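Local atomic coordinates of tryptophan--tRNA ligase (Mycoplasma pneumoniae, PDB entry 2YY5), a protein that probably joins tryptophan to its cognate transfer RNA at the expense of ATP, working as a homodimeric class I aminoacyl-tRNA synthetase. Residues Q83-E88 with A320-A325; S90-L95 with A334-G339; P246-M251 with K282-L287. The protein carries 1 engineered substitution. One frame throughout, in Å; residues are numbered along the deposited sequence.

In the fold
Contacts 1 and 2, their centres about 16 Å apart, have adjoining segments that alternate along the chain, so that the two cross. They use the same two helices: 87-98, with the turn that leads into it from strand 78-82, and the long helix 311-340. Both also touch the second subunit, so this helix pair belongs to the dimer interface. Contact 3 sits on the opposite side of the chain's centre, about 44 Å from contact 1 and 50 Å from contact 2, centre to centre. It joins helices 246-259 and 284-308 within the span of chain closed by the other two. Helix 311-340 follows helix 284-308, returning the chain from that distant helical region to the nucleotide-binding fold.

Contact 1 of 3, residues Q83-E88 with A320-A325; sequences QSDLLE and AGKNQA
Lys322 and Asp85 meet where helix 311-340 passes the short 3-10 turn that follows strand 78-82. The Lys322 chain runs across the Asp85 side chain at about a right angle, its CG lying 3.9 Å from Asp85 CB. A bend at its last torsion (chi4 -62°) turns NZ to the backbone, where it donates to Asp85 O over 3.2 Å, the donor tilted 20° from the carbonyl plane. The carboxylate is not what the ammonium grips: Asp85 OD2 stays 5.3 Å from Lys322 NZ and accepts instead from the backbone N of Ser344 of the second subunit. The other side, around Leu86, is the more deeply buried: Leu86 CD2 rests 4.0 Å from Ala325 CB while CD1 leans on the Lys322 carbonyl and CG. Phe81 and Tyr146 also touch Leu86, and both pack against Ala325. The polar half is the looser one in that Lys322 and Asp85 are partly exposed to solvent. The contact thus fastens the C-terminal helix to the end of the third parallel strand of the nucleotide-binding fold of class I synthetases, at the dimer interface.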
ATOM      1  N   GLN B  83     -12.530  -1.411  -7.808  1.00 14.93           N
ATOM      2  CA  GLN B  83     -11.564  -1.557  -6.723  1.00 15.97           C
ATOM      3  C   GLN B  83     -11.225  -0.261  -5.975  1.00 14.81           C
ATOM      4  O   GLN B  83     -11.259  -0.217  -4.747  1.00 11.56           O
ATOM      5  CB  GLN B  83     -10.281  -2.201  -7.274  1.00 17.25           C
ATOM      6  CG  GLN B  83      -9.193  -2.465  -6.240  1.00 14.06           C
ATOM      7  CD  GLN B  83      -7.969  -3.117  -6.852  1.00 15.85           C
ATOM      8  OE1 GLN B  83      -7.684  -2.931  -8.031  1.00 15.19           O
ATOM      9  NE2 GLN B  83      -7.229  -3.870  -6.048  1.00 13.98           N
ATOM     10  N   SER B  84     -10.907   0.794  -6.710  1.00 17.21           N
ATOM     11  CA  SER B  84     -10.557   2.060  -6.084  1.00 15.82           C
ATOM     12  C   SER B  84     -11.693   2.712  -5.288  1.00 19.67           C
ATOM     13  O   SER B  84     -11.438   3.628  -4.502  1.00 18.50           O
ATOM     14  CB  SER B  84     -10.040   3.048  -7.147  1.00 19.98           C
ATOM     15  OG  SER B  84     -11.066   3.457  -8.043  1.00 14.63           O
ATOM     16  N   ASP B  85     -12.938   2.272  -5.492  1.00 15.60           N
ATOM     17  CA  ASP B  85     -14.065   2.856  -4.757  1.00 14.17           C
ATOM     18  C   ASP B  85     -14.059   2.421  -3.300  1.00 18.01           C
ATOM     19  O   ASP B  85     -14.772   2.992  -2.473  1.00 20.13           O
ATOM     20  CB  ASP B  85     -15.406   2.461  -5.386  1.00 16.98           C
ATOM     21  CG  ASP B  85     -15.850   3.416  -6.483  1.00 22.22           C
ATOM     22  OD1 ASP B  85     -16.712   3.021  -7.295  1.00 26.41           O
ATOM     23  OD2 ASP B  85     -15.356   4.562  -6.531  1.00 20.36           O
ATOM     24  N   LEU B  86     -13.261   1.400  -2.996  1.00 13.67           N
ATOM     25  CA  LEU B  86     -13.154   0.892  -1.636  1.00 14.99           C
ATOM     26  C   LEU B  86     -11.772   1.056  -0.991  1.00 13.09           C
ATOM     27  O   LEU B  86     -10.841   0.314  -1.289  1.00 11.55           O
ATOM     28  CB  LEU B  86     -13.543  -0.591  -1.589  1.00 12.49           C
ATOM     29  CG  LEU B  86     -15.019  -0.949  -1.747  1.00 20.51           C
ATOM     30  CD1 LEU B  86     -15.484  -0.592  -3.152  1.00 14.06           C
ATOM     31  CD2 LEU B  86     -15.217  -2.439  -1.474  1.00 19.46           C
ATOM     32  N   LEU B  87     -11.642   2.018  -0.092  1.00 12.23           N
ATOM     33  CA  LEU B  87     -10.380   2.202   0.608  1.00 13.74           C
ATOM     34  C   LEU B  87      -9.974   0.909   1.327  1.00 18.85           C
ATOM     35  O   LEU B  87      -8.795   0.721   1.657  1.00 18.49           O
ATOM     36  CB  LEU B  87     -10.508   3.341   1.627  1.00 15.19           C
ATOM     37  CG  LEU B  87     -10.241   4.772   1.142  1.00 13.00           C
ATOM     38  CD1 LEU B  87     -10.409   4.877  -0.358  1.00 12.19           C
ATOM     39  CD2 LEU B  87     -11.168   5.711   1.866  1.00 11.82           C
ATOM     40  N   GLU B  88     -10.944   0.023   1.576  1.00 16.76           N
ATOM     41  CA  GLU B  88     -10.658  -1.241   2.257  1.00 11.01           C
ATOM     42  C   GLU B  88      -9.641  -2.067   1.489  1.00 11.60           C
ATOM     43  O   GLU B  88      -8.921  -2.869   2.069  1.00 16.92           O
ATOM     44  CB  GLU B  88     -11.927  -2.085   2.444  1.00 13.12           C
ATOM     45  CG  GLU B  88     -12.871  -1.632   3.555  1.00  7.23           C
ATOM     46  CD  GLU B  88     -13.680  -0.424   3.148  1.00 19.81           C
ATOM     47  OE1 GLU B  88     -14.494   0.065   3.958  1.00 21.54           O
ATOM     48  OE2 GLU B  88     -13.501   0.035   2.003  1.00 22.46           O
ATOM     49  N   ALA B 320     -23.895   0.703  -6.762  1.00 19.68           N
ATOM     50  CA  ALA B 320     -24.515  -0.360  -5.976  1.00 19.36           C
ATOM     51  C   ALA B 320     -23.486  -1.437  -5.632  1.00 17.99           C
ATOM     52  O   ALA B 320     -23.501  -1.992  -4.534  1.00 24.39           O
ATOM     53  CB  ALA B 320     -25.683  -0.975  -6.747  1.00 19.00           C
ATOM     54  N   GLY B 321     -22.608  -1.753  -6.578  1.00 14.34           N
ATOM     55  CA  GLY B 321     -21.584  -2.745  -6.306  1.00 17.37           C
ATOM     56  C   GLY B 321     -20.738  -2.244  -5.146  1.00 20.08           C
ATOM     57  O   GLY B 321     -20.475  -2.973  -4.191  1.00 21.42           O
ATOM     58  N   LYS B 322     -20.321  -0.983  -5.239  1.00 16.13           N
ATOM     59  CA  LYS B 322     -19.524  -0.332  -4.209  1.00 17.26           C
ATOM     60  C   LYS B 322     -20.106  -0.608  -2.821  1.00 22.48           C
ATOM     61  O   LYS B 322     -19.412  -1.074  -1.913  1.00 22.53           O
ATOM     62  CB  LYS B 322     -19.514   1.182  -4.451  1.00 18.34           C
ATOM     63  CG  LYS B 322     -18.732   2.007  -3.425  1.00 17.22           C
ATOM     64  CD  LYS B 322     -19.141   3.468  -3.503  1.00 22.54           C
ATOM     65  CE  LYS B 322     -18.017   4.409  -3.090  1.00 32.71           C
ATOM     66  NZ  LYS B 322     -17.553   4.249  -1.688  1.00 39.29           N
ATOM     67  N   ASN B 323     -21.385  -0.304  -2.659  1.00 18.46           N
ATOM     68  CA  ASN B 323     -22.033  -0.502  -1.379  1.00 22.63           C
ATOM     69  C   ASN B 323     -22.086  -1.964  -0.988  1.00 25.11           C
ATOM     70  O   ASN B 323     -21.745  -2.318   0.138  1.00 26.15           O
ATOM     71  CB  ASN B 323     -23.445   0.077  -1.407  1.00 20.48           C
ATOM     72  CG  ASN B 323     -23.442   1.569  -1.611  1.00 27.08           C
ATOM     73  OD1 ASN B 323     -22.586   2.274  -1.072  1.00 20.90           O
ATOM     74  ND2 ASN B 323     -24.404   2.066  -2.381  1.00 28.50           N
ATOM     75  N   GLN B 324     -22.506  -2.809  -1.925  1.00 24.22           N
ATOM     76  CA  GLN B 324     -22.628  -4.235  -1.669  1.00 23.84           C
ATOM     77  C   GLN B 324     -21.291  -4.859  -1.295  1.00 22.27           C
ATOM     78  O   GLN B 324     -21.177  -5.527  -0.273  1.00 25.96           O
ATOM     79  CB  GLN B 324     -23.223  -4.936  -2.897  1.00 29.29           C
ATOM     80  CG  GLN B 324     -23.483  -6.424  -2.691  1.00 40.67           C
ATOM     81  CD  GLN B 324     -24.194  -7.089  -3.866  1.00 45.41           C
ATOM     82  OE1 GLN B 324     -24.496  -8.287  -3.822  1.00 49.03           O
ATOM     83  NE2 GLN B 324     -24.464  -6.319  -4.921  1.00 42.72           N
ATOM     84  N   ALA B 325     -20.278  -4.632  -2.121  1.00 21.58           N
ATOM     85  CA  ALA B 325     -18.951  -5.177  -1.873  1.00 22.55           C
ATOM     86  C   ALA B 325     -18.419  -4.648  -0.552  1.00 23.77           C
ATOM     87  O   ALA B 325     -17.809  -5.370   0.239  1.00 25.41           O
ATOM     88  CB  ALA B 325     -18.010  -4.787  -3.010  1.00 15.16           C
TER

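Contact 2 of 3, residues S90-L95 with A334-G339; sequences SMMGYL and ALFYDG
Met92 and Phe336 mark the closest CA pair, 8.6 Å apart, between two helix segments whose axes approach to 11.4 Å and run in broadly the same direction, 36° apart. That is a wide spacing, and long side chains bridge it. Met92 does so with its terminal methyl: CE sits above the middle of the Phe336 ring, 3.5 Å from the centroid and only 10° off the normal, a CH-pi contact over the face. To reach that place the thioether chain bends about CB-CG (chi2 58°) and again about CG-SD. Its sulfur stands more obliquely, SD lying 4.1 Å from the centroid of the Phe336 ring and nearer its CD1-CE1 side, so the pair is also a Met-aromatic contact. Leu95 comes to the same ring from another direction. Its CD1 lies at the ring edge, near the plane, and 4.2 Å from Phe336 CB.

Met91 and Tyr337 make the second half, crossing at about a right angle. The thioether reaches the phenol end of the ring: Met91 CG is 4.0 Å from Tyr337 CE1, at the ring edge, with CE and SD gathered near OH. The phenol's polar bond lies elsewhere, for Tyr337 OH is hydrogen-bonded to Ser84 O of the second subunit. Leu145 also touches Met92, and Leu177 packs on Phe336, adding to the apolar surroundings of the first pair.

Nearby, Ser90 OG hydrogen-bonds its counterpart Ser90 of the second subunit, and Tyr94 OH meets Leu45 O there. Helix 87-98 therefore has one flank against helix 311-340 and another against the partner chain: a helix-helix contact with a Met-aromatic pair at the dimer interface of this class I synthetase, with the Met92 side chain about 7 Å from that of Asp142, predicted to bind tryptophan.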
ATOM      1  N   SER B  90      -6.958  -0.889  -0.369  1.00 14.81           N
ATOM      2  CA  SER B  90      -5.617  -0.389  -0.109  1.00 17.34           C
ATOM      3  C   SER B  90      -5.171  -0.807   1.291  1.00 17.94           C
ATOM      4  O   SER B  90      -4.014  -1.178   1.501  1.00 19.00           O
ATOM      5  CB  SER B  90      -5.579   1.141  -0.226  1.00 17.75           C
ATOM      6  OG  SER B  90      -6.304   1.765   0.822  1.00  7.23           O
ATOM      7  N   MET B  91      -6.096  -0.761   2.243  1.00 13.30           N
ATOM      8  CA  MET B  91      -5.757  -1.115   3.613  1.00 12.95           C
ATOM      9  C   MET B  91      -5.444  -2.586   3.777  1.00 10.44           C
ATOM     10  O   MET B  91      -4.447  -2.942   4.395  1.00 13.90           O
ATOM     11  CB  MET B  91      -6.877  -0.708   4.567  1.00 13.49           C
ATOM     12  CG  MET B  91      -6.562  -0.967   6.036  1.00 23.07           C
ATOM     13  SD  MET B  91      -4.901  -0.440   6.531  1.00 31.18           S
ATOM     14  CE  MET B  91      -5.193   1.220   7.054  1.00 34.74           C
ATOM     15  N   MET B  92      -6.292  -3.448   3.231  1.00  9.47           N
ATOM     16  CA  MET B  92      -6.057  -4.878   3.347  1.00  5.23           C
ATOM     17  C   MET B  92      -4.784  -5.231   2.585  1.00 12.02           C
ATOM     18  O   MET B  92      -3.979  -6.042   3.046  1.00 14.78           O
ATOM     19  CB  MET B  92      -7.257  -5.666   2.795  1.00  8.87           C
ATOM     20  CG  MET B  92      -7.125  -7.191   2.896  1.00 11.71           C
ATOM     21  SD  MET B  92      -6.876  -7.828   4.589  1.00 15.65           S
ATOM     22  CE  MET B  92      -8.543  -8.197   5.049  1.00  9.80           C
ATOM     23  N   GLY B  93      -4.598  -4.599   1.428  1.00 12.78           N
ATOM     24  CA  GLY B  93      -3.424  -4.852   0.611  1.00 10.08           C
ATOM     25  C   GLY B  93      -2.162  -4.506   1.367  1.00 15.97           C
ATOM     26  O   GLY B  93      -1.118  -5.154   1.201  1.00 14.28           O
ATOM     27  N   TYR B  94      -2.268  -3.482   2.212  1.00 17.51           N
ATOM     28  CA  TYR B  94      -1.151  -3.030   3.029  1.00 13.29           C
ATOM     29  C   TYR B  94      -0.809  -4.043   4.114  1.00 14.90           C
ATOM     30  O   TYR B  94       0.369  -4.305   4.373  1.00 18.14           O
ATOM     31  CB  TYR B  94      -1.461  -1.668   3.666  1.00 16.87           C
ATOM     32  CG  TYR B  94      -0.322  -1.113   4.502  1.00 16.96           C
ATOM     33  CD1 TYR B  94      -0.219  -1.393   5.867  1.00 18.46           C
ATOM     34  CD2 TYR B  94       0.678  -0.352   3.913  1.00  9.63           C
ATOM     35  CE1 TYR B  94       0.855  -0.930   6.612  1.00 18.75           C
ATOM     36  CE2 TYR B  94       1.749   0.114   4.643  1.00 18.49           C
ATOM     37  CZ  TYR B  94       1.843  -0.174   5.985  1.00 21.02           C
ATOM     38  OH  TYR B  94       2.942   0.286   6.670  1.00 20.84           O
ATOM     39  N   LEU B  95      -1.826  -4.620   4.751  1.00 12.56           N
ATOM     40  CA  LEU B  95      -1.567  -5.605   5.802  1.00 16.83           C
ATOM     41  C   LEU B  95      -0.856  -6.801   5.198  1.00 15.08           C
ATOM     42  O   LEU B  95       0.053  -7.366   5.799  1.00 18.95           O
ATOM     43  CB  LEU B  95      -2.868  -6.061   6.468  1.00  9.43           C
ATOM     44  CG  LEU B  95      -3.703  -4.987   7.153  1.00 10.37           C
ATOM     45  CD1 LEU B  95      -4.840  -5.646   7.899  1.00 16.89           C
ATOM     46  CD2 LEU B  95      -2.834  -4.183   8.106  1.00 15.99           C
ATOM     47  N   ALA B 334     -12.471  -5.392   9.587  1.00 21.05           N
ATOM     48  CA  ALA B 334     -12.683  -5.149  11.008  1.00 18.80           C
ATOM     49  C   ALA B 334     -12.151  -6.317  11.837  1.00 20.27           C
ATOM     50  O   ALA B 334     -11.517  -6.127  12.879  1.00 20.62           O
ATOM     51  CB  ALA B 334     -14.165  -4.945  11.279  1.00 12.94           C
ATOM     52  N   LEU B 335     -12.404  -7.530  11.366  1.00 17.00           N
ATOM     53  CA  LEU B 335     -11.936  -8.697  12.080  1.00 20.26           C
ATOM     54  C   LEU B 335     -10.414  -8.766  12.043  1.00 20.96           C
ATOM     55  O   LEU B 335      -9.789  -9.164  13.028  1.00 23.45           O
ATOM     56  CB  LEU B 335     -12.585  -9.961  11.495  1.00 22.66           C
ATOM     57  CG  LEU B 335     -14.036 -10.252  11.940  1.00 34.59           C
ATOM     58  CD1 LEU B 335     -14.656  -9.045  12.658  1.00 31.63           C
ATOM     59  CD2 LEU B 335     -14.871 -10.636  10.726  1.00 37.45           C
ATOM     60  N   PHE B 336      -9.814  -8.374  10.917  1.00 19.56           N
ATOM     61  CA  PHE B 336      -8.358  -8.379  10.813  1.00 20.96           C
ATOM     62  C   PHE B 336      -7.786  -7.336  11.761  1.00 24.33           C
ATOM     63  O   PHE B 336      -6.738  -7.551  12.380  1.00 21.47           O
ATOM     64  CB  PHE B 336      -7.893  -8.058   9.392  1.00 21.47           C
ATOM     65  CG  PHE B 336      -7.750  -9.267   8.513  1.00 22.04           C
ATOM     66  CD1 PHE B 336      -6.597  -9.456   7.759  1.00 11.42           C
ATOM     67  CD2 PHE B 336      -8.781 -10.206   8.417  1.00 21.68           C
ATOM     68  CE1 PHE B 336      -6.471 -10.561   6.913  1.00 22.71           C
ATOM     69  CE2 PHE B 336      -8.666 -11.310   7.578  1.00 16.75           C
ATOM     70  CZ  PHE B 336      -7.506 -11.487   6.822  1.00 22.62           C
ATOM     71  N   TYR B 337      -8.479  -6.206  11.866  1.00 22.14           N
ATOM     72  CA  TYR B 337      -8.038  -5.140  12.748  1.00 23.48           C
ATOM     73  C   TYR B 337      -7.959  -5.694  14.155  1.00 23.62           C
ATOM     74  O   TYR B 337      -6.995  -5.437  14.870  1.00 26.23           O
ATOM     75  CB  TYR B 337      -9.000  -3.947  12.692  1.00 17.93           C
ATOM     76  CG  TYR B 337      -8.480  -2.803  11.845  1.00 21.12           C
ATOM     77  CD1 TYR B 337      -7.955  -3.036  10.570  1.00 20.02           C
ATOM     78  CD2 TYR B 337      -8.506  -1.490  12.313  1.00 13.10           C
ATOM     79  CE1 TYR B 337      -7.468  -1.993   9.787  1.00 11.70           C
ATOM     80  CE2 TYR B 337      -8.022  -0.441  11.531  1.00 16.57           C
ATOM     81  CZ  TYR B 337      -7.505  -0.702  10.270  1.00 11.73           C
ATOM     82  OH  TYR B 337      -7.030   0.323   9.490  1.00 14.34           O
ATOM     83  N   ASP B 338      -8.965  -6.466  14.554  1.00 22.90           N
ATOM     84  CA  ASP B 338      -8.951  -7.044  15.891  1.00 23.85           C
ATOM     85  C   ASP B 338      -7.722  -7.909  16.078  1.00 20.25           C
ATOM     86  O   ASP B 338      -6.985  -7.739  17.046  1.00 21.20           O
ATOM     87  CB  ASP B 338     -10.192  -7.889  16.142  1.00 34.51           C
ATOM     88  CG  ASP B 338     -11.321  -7.086  16.732  1.00 46.53           C
ATOM     89  OD1 ASP B 338     -12.124  -6.529  15.956  1.00 49.60           O
ATOM     90  OD2 ASP B 338     -11.392  -7.005  17.979  1.00 54.62           O
ATOM     91  N   GLY B 339      -7.509  -8.829  15.138  1.00 13.89           N
ATOM     92  CA  GLY B 339      -6.368  -9.724  15.196  1.00 19.48           C
ATOM     93  C   GLY B 339      -5.015  -9.037  15.146  1.00 23.63           C
ATOM     94  O   GLY B 339      -4.075  -9.474  15.806  1.00 27.12           O
TER

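Contact 3 of 3, residues P246-M251 with K282-L287; sequences PGVTNM and KSYLDL
Val248 lays a methyl group over an aromatic face: CG2 is 3.6 Å from the centroid of the Tyr284 ring, 19° off the normal, in a CH-pi contact. It is displaced toward the rim, nearest the phenol end, where Tyr284 CZ is 3.5 Å from Val248 CG2. The two side chains cross at about a right angle. Val248 spreads its two methyls onto different partners because chi1 (165°) sets CG1 opposite the backbone nitrogen: CG2 goes to the tyrosine and CG1 to Leu287, whose CD2 is 4.0 Å from Val248 CG1.

The Tyr284 hydroxyl is tied down beyond these helices. It is hydrogen-bonded both to Asp233 OD1 and to the backbone N of Lys237, and two bonds at OH should hold the ring in place for the valine to lie over.

Tyr284 directly follows the N-cap residue Ser283, and Ser283 and Asp286 form a capping box round the first turn of helix 284-308. Ser283 donates through its backbone N to Asp286 OD1 over 2.8 Å, reaching that oxygen on its anti side, while Ser283 OG receives only weak bonds from the backbone N atoms of Asp286 and Leu285. The box fixes the turn from which both Tyr284 and Leu287 project to meet helix 246-259.

Leu287 fills the next step along the pair. Its CD2 also approaches Met251 CB, at 4.3 Å, and Leu252 and Leu255 of helix 246-259 continue the apolar seam. The Met251 side chain lies about 9 Å from that of Met203 in the KMSKS region, predicted to bind ATP.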
ATOM      1  N   PRO B 246       0.969 -26.537 -31.346  1.00 35.26           N
ATOM      2  CA  PRO B 246       0.407 -25.431 -30.568  1.00 30.33           C
ATOM      3  C   PRO B 246      -0.567 -24.557 -31.348  1.00 24.97           C
ATOM      4  O   PRO B 246      -1.663 -24.273 -30.871  1.00 28.22           O
ATOM      5  CB  PRO B 246       1.650 -24.676 -30.101  1.00 26.12           C
ATOM      6  CG  PRO B 246       2.645 -24.967 -31.170  1.00 29.12           C
ATOM      7  CD  PRO B 246       2.436 -26.431 -31.400  1.00 30.32           C
ATOM      8  N   GLY B 247      -0.165 -24.140 -32.545  1.00 28.16           N
ATOM      9  CA  GLY B 247      -1.022 -23.301 -33.372  1.00 26.61           C
ATOM     10  C   GLY B 247      -2.382 -23.914 -33.658  1.00 26.24           C
ATOM     11  O   GLY B 247      -3.407 -23.393 -33.226  1.00 31.90           O
ATOM     12  N   VAL B 248      -2.400 -25.026 -34.386  1.00 27.77           N
ATOM     13  CA  VAL B 248      -3.655 -25.690 -34.721  1.00 27.98           C
ATOM     14  C   VAL B 248      -4.474 -26.078 -33.492  1.00 27.10           C
ATOM     15  O   VAL B 248      -5.688 -25.889 -33.466  1.00 26.70           O
ATOM     16  CB  VAL B 248      -3.401 -26.945 -35.580  1.00 28.76           C
ATOM     17  CG1 VAL B 248      -4.644 -27.826 -35.624  1.00 28.86           C
ATOM     18  CG2 VAL B 248      -3.016 -26.517 -36.982  1.00 23.04           C
ATOM     19  N   THR B 249      -3.818 -26.616 -32.472  1.00 26.20           N
ATOM     20  CA  THR B 249      -4.534 -27.010 -31.266  1.00 30.04           C
ATOM     21  C   THR B 249      -5.231 -25.806 -30.627  1.00 30.93           C
ATOM     22  O   THR B 249      -6.387 -25.898 -30.218  1.00 29.78           O
ATOM     23  CB  THR B 249      -3.580 -27.652 -30.233  1.00 32.50           C
ATOM     24  OG1 THR B 249      -2.849 -28.712 -30.861  1.00 31.57           O
ATOM     25  CG2 THR B 249      -4.372 -28.218 -29.039  1.00 23.75           C
ATOM     26  N   ASN B 250      -4.527 -24.679 -30.556  1.00 27.19           N
ATOM     27  CA  ASN B 250      -5.075 -23.460 -29.968  1.00 23.10           C
ATOM     28  C   ASN B 250      -6.335 -22.999 -30.691  1.00 26.46           C
ATOM     29  O   ASN B 250      -7.357 -22.742 -30.058  1.00 28.32           O
ATOM     30  CB  ASN B 250      -4.035 -22.345 -30.015  1.00 24.83           C
ATOM     31  CG  ASN B 250      -4.465 -21.115 -29.247  1.00 27.15           C
ATOM     32  OD1 ASN B 250      -4.287 -19.988 -29.709  1.00 32.27           O
ATOM     33  ND2 ASN B 250      -5.024 -21.320 -28.062  1.00 29.32           N
ATOM     34  N   MET B 251      -6.266 -22.881 -32.015  1.00 25.52           N
ATOM     35  CA  MET B 251      -7.431 -22.452 -32.783  1.00 28.21           C
ATOM     36  C   MET B 251      -8.578 -23.433 -32.568  1.00 23.26           C
ATOM     37  O   MET B 251      -9.745 -23.064 -32.551  1.00 18.21           O
ATOM     38  CB  MET B 251      -7.100 -22.378 -34.277  1.00 27.19           C
ATOM     39  CG  MET B 251      -6.154 -21.251 -34.656  1.00 35.44           C
ATOM     40  SD  MET B 251      -6.037 -21.023 -36.445  1.00 37.93           S
ATOM     41  CE  MET B 251      -4.872 -22.306 -36.867  1.00 33.49           C
ATOM     42  N   LYS B 282     -10.705 -32.071 -43.894  1.00 39.05           N
ATOM     43  CA  LYS B 282     -10.589 -30.675 -44.307  1.00 36.92           C
ATOM     44  C   LYS B 282      -9.220 -30.049 -44.064  1.00 37.07           C
ATOM     45  O   LYS B 282      -8.400 -30.585 -43.318  1.00 38.31           O
ATOM     46  CB  LYS B 282     -11.688 -29.863 -43.620  1.00 36.98           C
ATOM     47  CG  LYS B 282     -13.070 -30.433 -43.898  1.00 36.81           C
ATOM     48  CD  LYS B 282     -14.158 -29.735 -43.127  1.00 40.49           C
ATOM     49  CE  LYS B 282     -15.509 -30.364 -43.438  1.00 39.59           C
ATOM     50  NZ  LYS B 282     -15.877 -30.221 -44.867  1.00 33.29           N
ATOM     51  N   SER B 283      -8.985 -28.906 -44.705  1.00 34.75           N
ATOM     52  CA  SER B 283      -7.713 -28.195 -44.599  1.00 31.56           C
ATOM     53  C   SER B 283      -7.650 -27.236 -43.422  1.00 34.35           C
ATOM     54  O   SER B 283      -8.670 -26.928 -42.801  1.00 35.11           O
ATOM     55  CB  SER B 283      -7.461 -27.395 -45.870  1.00 29.91           C
ATOM     56  OG  SER B 283      -8.381 -26.324 -45.961  1.00 21.22           O
ATOM     57  N   TYR B 284      -6.442 -26.768 -43.124  1.00 34.89           N
ATOM     58  CA  TYR B 284      -6.237 -25.816 -42.037  1.00 31.38           C
ATOM     59  C   TYR B 284      -7.014 -24.544 -42.371  1.00 32.86           C
ATOM     60  O   TYR B 284      -7.479 -23.826 -41.484  1.00 28.04           O
ATOM     61  CB  TYR B 284      -4.750 -25.482 -41.888  1.00 26.42           C
ATOM     62  CG  TYR B 284      -3.914 -26.539 -41.190  1.00 25.43           C
ATOM     63  CD1 TYR B 284      -2.549 -26.337 -40.976  1.00 24.04           C
ATOM     64  CD2 TYR B 284      -4.489 -27.715 -40.702  1.00 23.50           C
ATOM     65  CE1 TYR B 284      -1.779 -27.270 -40.292  1.00 24.68           C
ATOM     66  CE2 TYR B 284      -3.727 -28.655 -40.015  1.00 21.31           C
ATOM     67  CZ  TYR B 284      -2.371 -28.423 -39.810  1.00 28.10           C
ATOM     68  OH  TYR B 284      -1.609 -29.331 -39.104  1.00 23.86           O
ATOM     69  N   LEU B 285      -7.167 -24.266 -43.658  1.00 35.67           N
ATOM     70  CA  LEU B 285      -7.896 -23.074 -44.056  1.00 41.48           C
ATOM     71  C   LEU B 285      -9.364 -23.209 -43.667  1.00 41.10           C
ATOM     72  O   LEU B 285     -10.017 -22.216 -43.362  1.00 49.72           O
ATOM     73  CB  LEU B 285      -7.756 -22.833 -45.562  1.00 47.67           C
ATOM     74  CG  LEU B 285      -6.343 -22.965 -46.147  1.00 56.91           C
ATOM     75  CD1 LEU B 285      -5.314 -22.277 -45.245  1.00 56.64           C
ATOM     76  CD2 LEU B 285      -6.007 -24.440 -46.291  1.00 53.52           C
ATOM     77  N   ASP B 286      -9.878 -24.437 -43.665  1.00 35.23           N
ATOM     78  CA  ASP B 286     -11.273 -24.687 -43.301  1.00 31.56           C
ATOM     79  C   ASP B 286     -11.489 -24.425 -41.816  1.00 32.09           C
ATOM     80  O   ASP B 286     -12.583 -24.055 -41.388  1.00 29.74           O
ATOM     81  CB  ASP B 286     -11.649 -26.132 -43.628  1.00 36.88           C
ATOM     82  CG  ASP B 286     -11.726 -26.390 -45.118  1.00 38.16           C
ATOM     83  OD1 ASP B 286     -11.258 -27.459 -45.564  1.00 39.07           O
ATOM     84  OD2 ASP B 286     -12.266 -25.533 -45.846  1.00 44.69           O
ATOM     85  N   LEU B 287     -10.430 -24.630 -41.037  1.00 31.68           N
ATOM     86  CA  LEU B 287     -10.463 -24.409 -39.599  1.00 32.65           C
ATOM     87  C   LEU B 287     -10.465 -22.909 -39.319  1.00 31.78           C
ATOM     88  O   LEU B 287     -11.240 -22.426 -38.492  1.00 31.21           O
ATOM     89  CB  LEU B 287      -9.244 -25.071 -38.934  1.00 31.99           C
ATOM     90  CG  LEU B 287      -8.983 -24.860 -37.437  1.00 29.68           C
ATOM     91  CD1 LEU B 287     -10.180 -25.315 -36.611  1.00 28.32           C
ATOM     92  CD2 LEU B 287      -7.740 -25.634 -37.033  1.00 22.81           C
TER